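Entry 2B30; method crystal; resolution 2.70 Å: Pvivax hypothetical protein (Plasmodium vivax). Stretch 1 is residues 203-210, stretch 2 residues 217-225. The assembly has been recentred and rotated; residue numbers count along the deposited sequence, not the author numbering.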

ATOM      1  N   LYS A 203       6.440  15.543  -5.312  1.00 40.05           N
ATOM      2  CA  LYS A 203       5.645  14.430  -5.807  1.00 40.07           C
ATOM      3  C   LYS A 203       6.583  13.252  -6.099  1.00 37.27           C
ATOM      4  O   LYS A 203       7.692  13.456  -6.582  1.00 36.20           O
ATOM      5  N   ASN A 204       6.144  12.035  -5.786  1.00 34.81           N
ATOM      6  CA  ASN A 204       6.989  10.827  -5.897  1.00 35.51           C
ATOM      7  C   ASN A 204       8.397  10.976  -5.288  1.00 35.68           C
ATOM      8  O   ASN A 204       9.346  10.393  -5.789  1.00 35.06           O
ATOM      9  N   LYS A 205       8.529  11.770  -4.231  1.00 36.37           N
ATOM     10  CA  LYS A 205       9.783  11.899  -3.487  1.00 36.88           C
ATOM     11  C   LYS A 205       9.581  11.834  -1.960  1.00 35.96           C
ATOM     12  O   LYS A 205      10.524  11.553  -1.211  1.00 35.14           O
ATOM     13  N   LEU A 206       8.350  12.080  -1.511  1.00 36.10           N
ATOM     14  CA  LEU A 206       7.995  12.078  -0.093  1.00 36.51           C
ATOM     15  C   LEU A 206       6.527  11.713   0.056  1.00 35.85           C
ATOM     16  O   LEU A 206       5.716  11.978  -0.829  1.00 38.74           O
ATOM     17  N   THR A 207       6.204  11.105   1.188  1.00 33.13           N
ATOM     18  CA  THR A 207       4.832  10.924   1.624  1.00 31.66           C
ATOM     19  C   THR A 207       4.380  12.200   2.345  1.00 33.48           C
ATOM     20  O   THR A 207       4.976  12.593   3.354  1.00 32.15           O
ATOM     21  N   ILE A 208       3.348  12.857   1.829  1.00 34.65           N
ATOM     22  CA  ILE A 208       2.821  14.055   2.473  1.00 35.67           C
ATOM     23  C   ILE A 208       1.345  13.867   2.794  1.00 36.46           C
ATOM     24  O   ILE A 208       0.499  13.935   1.906  1.00 35.08           O
ATOM     25  N   PHE A 209       1.042  13.640   4.069  1.00 37.50           N
ATOM     26  CA  PHE A 209      -0.342  13.597   4.521  1.00 39.25           C
ATOM     27  C   PHE A 209      -0.757  14.951   5.078  1.00 40.87           C
ATOM     28  O   PHE A 209       0.080  15.743   5.513  1.00 38.62           O
ATOM     29  N   THR A 210      -2.065  15.198   5.048  1.00 44.45           N
ATOM     30  CA  THR A 210      -2.663  16.405   5.591  1.00 46.36           C
ATOM     31  C   THR A 210      -3.436  16.042   6.851  1.00 49.53           C
ATOM     32  O   THR A 210      -4.304  15.170   6.818  1.00 48.71           O
ATOM     33  N   GLU A 217       2.080  16.478   7.432  1.00 39.59           N
ATOM     34  CA  GLU A 217       2.984  15.483   7.998  1.00 38.86           C
ATOM     35  C   GLU A 217       3.801  14.893   6.859  1.00 35.67           C
ATOM     36  O   GLU A 217       3.244  14.264   5.961  1.00 35.34           O
ATOM     37  N   VAL A 218       5.114  15.103   6.901  1.00 34.12           N
ATOM     38  CA  VAL A 218       6.034  14.677   5.833  1.00 31.65           C
ATOM     39  C   VAL A 218       6.890  13.490   6.273  1.00 30.38           C
ATOM     40  O   VAL A 218       7.679  13.615   7.193  1.00 28.90           O
ATOM     41  N   THR A 219       6.734  12.347   5.608  1.00 32.18           N
ATOM     42  CA  THR A 219       7.536  11.143   5.897  1.00 32.93           C
ATOM     43  C   THR A 219       8.169  10.590   4.628  1.00 33.47           C
ATOM     44  O   THR A 219       7.884  11.062   3.526  1.00 34.68           O
ATOM     45  N   LYS A 220       9.041   9.598   4.793  1.00 34.21           N
ATOM     46  CA  LYS A 220       9.698   8.922   3.668  1.00 33.37           C
ATOM     47  C   LYS A 220       8.676   8.333   2.683  1.00 32.22           C
ATOM     48  O   LYS A 220       7.590   7.912   3.086  1.00 32.89           O
ATOM     49  N   LEU A 221       9.032   8.311   1.400  1.00 30.72           N
ATOM     50  CA  LEU A 221       8.153   7.793   0.347  1.00 30.76           C
ATOM     51  C   LEU A 221       7.983   6.294   0.476  1.00 31.51           C
ATOM     52  O   LEU A 221       8.911   5.595   0.863  1.00 34.17           O
ATOM     53  N   GLY A 222       6.800   5.799   0.130  1.00 33.28           N
ATOM     54  CA  GLY A 222       6.538   4.360   0.122  1.00 33.58           C
ATOM     55  C   GLY A 222       6.160   3.753   1.463  1.00 34.43           C
ATOM     56  O   GLY A 222       6.013   2.526   1.568  1.00 34.64           O
ATOM     57  N   HIS A 223       5.987   4.601   2.480  1.00 34.16           N
ATOM     58  CA  HIS A 223       5.602   4.145   3.822  1.00 34.82           C
ATOM     59  C   HIS A 223       4.284   4.751   4.277  1.00 34.67           C
ATOM     60  O   HIS A 223       4.008   5.925   4.051  1.00 34.10           O
ATOM     61  N   ASP A 224       3.469   3.929   4.919  1.00 35.57           N
ATOM     62  CA  ASP A 224       2.315   4.418   5.658  1.00 37.44           C
ATOM     63  C   ASP A 224       2.040   3.461   6.832  1.00 35.84           C
ATOM     64  O   ASP A 224       2.848   2.566   7.105  1.00 34.23           O
ATOM     65  N   LYS A 225       0.930   3.667   7.536  1.00 34.48           N
ATOM     66  CA  LYS A 225       0.566   2.796   8.650  1.00 33.82           C
ATOM     67  C   LYS A 225       0.461   1.341   8.197  1.00 32.61           C
ATOM     68  O   LYS A 225       0.962   0.448   8.878  1.00 34.55           O
TER

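The strongest side-chain contact is made by T207, whose OG1 donates a hydrogen bond of 2.7 Å to O of K220. Its m rotamer (chi1 -60°) sets the hydroxyl beside the turn that follows the second strand, with OG1 also 3.4 Å from CA of L221; a short, beta-branched side chain with a donor at its tip suits this place. The backbone holds T207 in register with T219 through two bonds, T207 N to T219 O and T219 N to T207 O, both 2.9 Å. F209 and E217 form the next such pair of the antiparallel ladder: F209 N lies 3.0 Å from E217 O, and E217 N 2.9 Å from F209 O. Beyond the strands a water bridges the two stretches, donating to K205 O and accepting from L221 N, each at 2.7 Å.

T207, T219, F209 and E217 direct their side chains to one face. T219 takes the p rotamer, and its OG1 comes within 3.3 Å of CB of T207. F209 (m) reaches along this face to D224, whose CB meets the ring edge 4.2 Å from CZ. E217 (m, then t) finds partners for its carboxylate elsewhere in the structure.

I208 and V218 occupy the other face. V218, in the t rotamer, places CG1 3.7 Å from CD1 of L206 and CG2 4.4 Å from CG1 of I208, so its two methyls serve different apolar neighbours. L206 (m, t) points away overall, yet its branched end still reaches V218.

L221 (t, p) leaves its backbone sideways and packs over the backbone of N204 and L206: CD2 lies 3.5 Å from O of N204, and CD1 3.8 Å from O of L206. Next to it, G222 adopts a positive phi of 83°, which favours glycine in this type II turn from K220 to H223.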

ATOM      1  CB  LYS A 203       4.915  14.841  -7.076  1.00 41.12           C
ATOM      2  CG  LYS A 203       3.651  14.045  -7.332  1.00 42.54           C
ATOM      3  CD  LYS A 203       3.365  13.993  -8.825  1.00 42.39           C
ATOM      4  CE  LYS A 203       2.529  12.803  -9.162  1.00 43.25           C
ATOM      5  NZ  LYS A 203       2.666  12.503 -10.596  1.00 46.48           N
ATOM      6  CB  ASN A 204       7.138  10.361  -7.359  1.00 35.83           C
ATOM      7  CG  ASN A 204       5.827   9.947  -7.989  1.00 34.23           C
ATOM      8  OD1 ASN A 204       5.117  10.775  -8.557  1.00 36.19           O
ATOM      9  ND2 ASN A 204       5.516   8.659  -7.927  1.00 29.15           N
ATOM     10  CB  LYS A 205      10.479  13.197  -3.891  1.00 37.40           C
ATOM     11  CG  LYS A 205      10.941  13.183  -5.347  1.00 41.07           C
ATOM     12  CD  LYS A 205      11.342  14.551  -5.861  1.00 42.55           C
ATOM     13  CE  LYS A 205      12.700  14.984  -5.339  1.00 46.32           C
ATOM     14  NZ  LYS A 205      13.170  16.194  -6.061  1.00 46.67           N
ATOM     15  CB  LEU A 206       8.198  13.468   0.531  1.00 36.75           C
ATOM     16  CG  LEU A 206       9.625  13.967   0.784  1.00 38.32           C
ATOM     17  CD1 LEU A 206       9.634  15.474   1.044  1.00 36.40           C
ATOM     18  CD2 LEU A 206      10.265  13.211   1.942  1.00 40.50           C
ATOM     19  CB  THR A 207       4.773   9.743   2.595  1.00 30.51           C
ATOM     20  OG1 THR A 207       5.226   8.568   1.918  1.00 30.36           O
ATOM     21  CG2 THR A 207       3.373   9.528   3.146  1.00 28.42           C
ATOM     22  CB  ILE A 208       2.987  15.322   1.597  1.00 36.22           C
ATOM     23  CG1 ILE A 208       4.459  15.583   1.262  1.00 38.47           C
ATOM     24  CG2 ILE A 208       2.401  16.543   2.303  1.00 37.52           C
ATOM     25  CD1 ILE A 208       4.779  15.494  -0.227  1.00 39.71           C
ATOM     26  CB  PHE A 209      -0.548  12.516   5.580  1.00 39.19           C
ATOM     27  CG  PHE A 209      -0.489  11.105   5.038  1.00 41.91           C
ATOM     28  CD1 PHE A 209      -1.393  10.677   4.065  1.00 42.21           C
ATOM     29  CD2 PHE A 209       0.450  10.194   5.519  1.00 40.74           C
ATOM     30  CE1 PHE A 209      -1.351   9.371   3.568  1.00 40.66           C
ATOM     31  CE2 PHE A 209       0.493   8.885   5.027  1.00 40.98           C
ATOM     32  CZ  PHE A 209      -0.408   8.473   4.053  1.00 38.27           C
ATOM     33  CB  THR A 210      -3.601  17.054   4.565  1.00 45.87           C
ATOM     34  OG1 THR A 210      -2.834  17.446   3.424  1.00 45.95           O
ATOM     35  CG2 THR A 210      -4.278  18.283   5.139  1.00 46.20           C
ATOM     36  CB  GLU A 217       2.202  14.379   8.711  1.00 38.34           C
ATOM     37  CG  GLU A 217       1.788  14.728  10.130  1.00 40.91           C
ATOM     38  CD  GLU A 217       1.141  13.552  10.870  1.00 46.02           C
ATOM     39  OE1 GLU A 217       0.368  12.768  10.252  1.00 50.32           O
ATOM     40  OE2 GLU A 217       1.407  13.415  12.088  1.00 55.14           O
ATOM     41  CB  VAL A 218       6.971  15.827   5.452  1.00 30.00           C
ATOM     42  CG1 VAL A 218       7.915  15.418   4.338  1.00 32.25           C
ATOM     43  CG2 VAL A 218       6.157  17.031   5.043  1.00 35.03           C
ATOM     44  CB  THR A 219       6.685  10.037   6.551  1.00 34.00           C
ATOM     45  OG1 THR A 219       5.433   9.908   5.861  1.00 37.08           O
ATOM     46  CG2 THR A 219       6.419  10.363   8.011  1.00 34.85           C
ATOM     47  CB  LYS A 220      10.610   7.810   4.199  1.00 33.95           C
ATOM     48  CG  LYS A 220      11.553   7.169   3.164  1.00 34.25           C
ATOM     49  CD  LYS A 220      12.331   6.017   3.788  1.00 33.65           C
ATOM     50  CE  LYS A 220      13.571   5.648   2.988  1.00 36.93           C
ATOM     51  NZ  LYS A 220      14.425   4.704   3.766  1.00 36.65           N
ATOM     52  CB  LEU A 221       8.738   8.104  -1.033  1.00 30.15           C
ATOM     53  CG  LEU A 221       7.887   7.725  -2.254  1.00 31.76           C
ATOM     54  CD1 LEU A 221       6.677   8.622  -2.372  1.00 30.75           C
ATOM     55  CD2 LEU A 221       8.703   7.784  -3.533  1.00 31.82           C
ATOM     56  CB  HIS A 223       6.690   4.489   4.853  1.00 36.18           C
ATOM     57  CG  HIS A 223       7.977   3.766   4.625  1.00 34.10           C
ATOM     58  ND1 HIS A 223       8.160   2.451   4.986  1.00 34.07           N
ATOM     59  CD2 HIS A 223       9.129   4.161   4.036  1.00 32.46           C
ATOM     60  CE1 HIS A 223       9.375   2.068   4.635  1.00 34.28           C
ATOM     61  NE2 HIS A 223       9.984   3.087   4.060  1.00 33.82           N
ATOM     62  CB  ASP A 224       1.107   4.563   4.741  1.00 37.82           C
ATOM     63  CG  ASP A 224       0.553   3.239   4.323  1.00 43.81           C
ATOM     64  OD1 ASP A 224       1.277   2.506   3.610  1.00 48.51           O
ATOM     65  OD2 ASP A 224      -0.592   2.922   4.722  1.00 46.05           O
ATOM     66  CB  LYS A 225      -0.744   3.250   9.308  1.00 34.17           C
ATOM     67  CG  LYS A 225      -0.621   4.539  10.128  1.00 35.13           C
ATOM     68  CD  LYS A 225      -1.920   4.855  10.875  1.00 35.43           C
ATOM     69  CE  LYS A 225      -2.003   6.324  11.284  1.00 33.92           C
ATOM     70  NZ  LYS A 225      -3.085   6.576  12.279  1.00 29.81           N
TER
HETATM   71  O   HOH W   1      11.163   9.962   0.893  1.00 34.12           O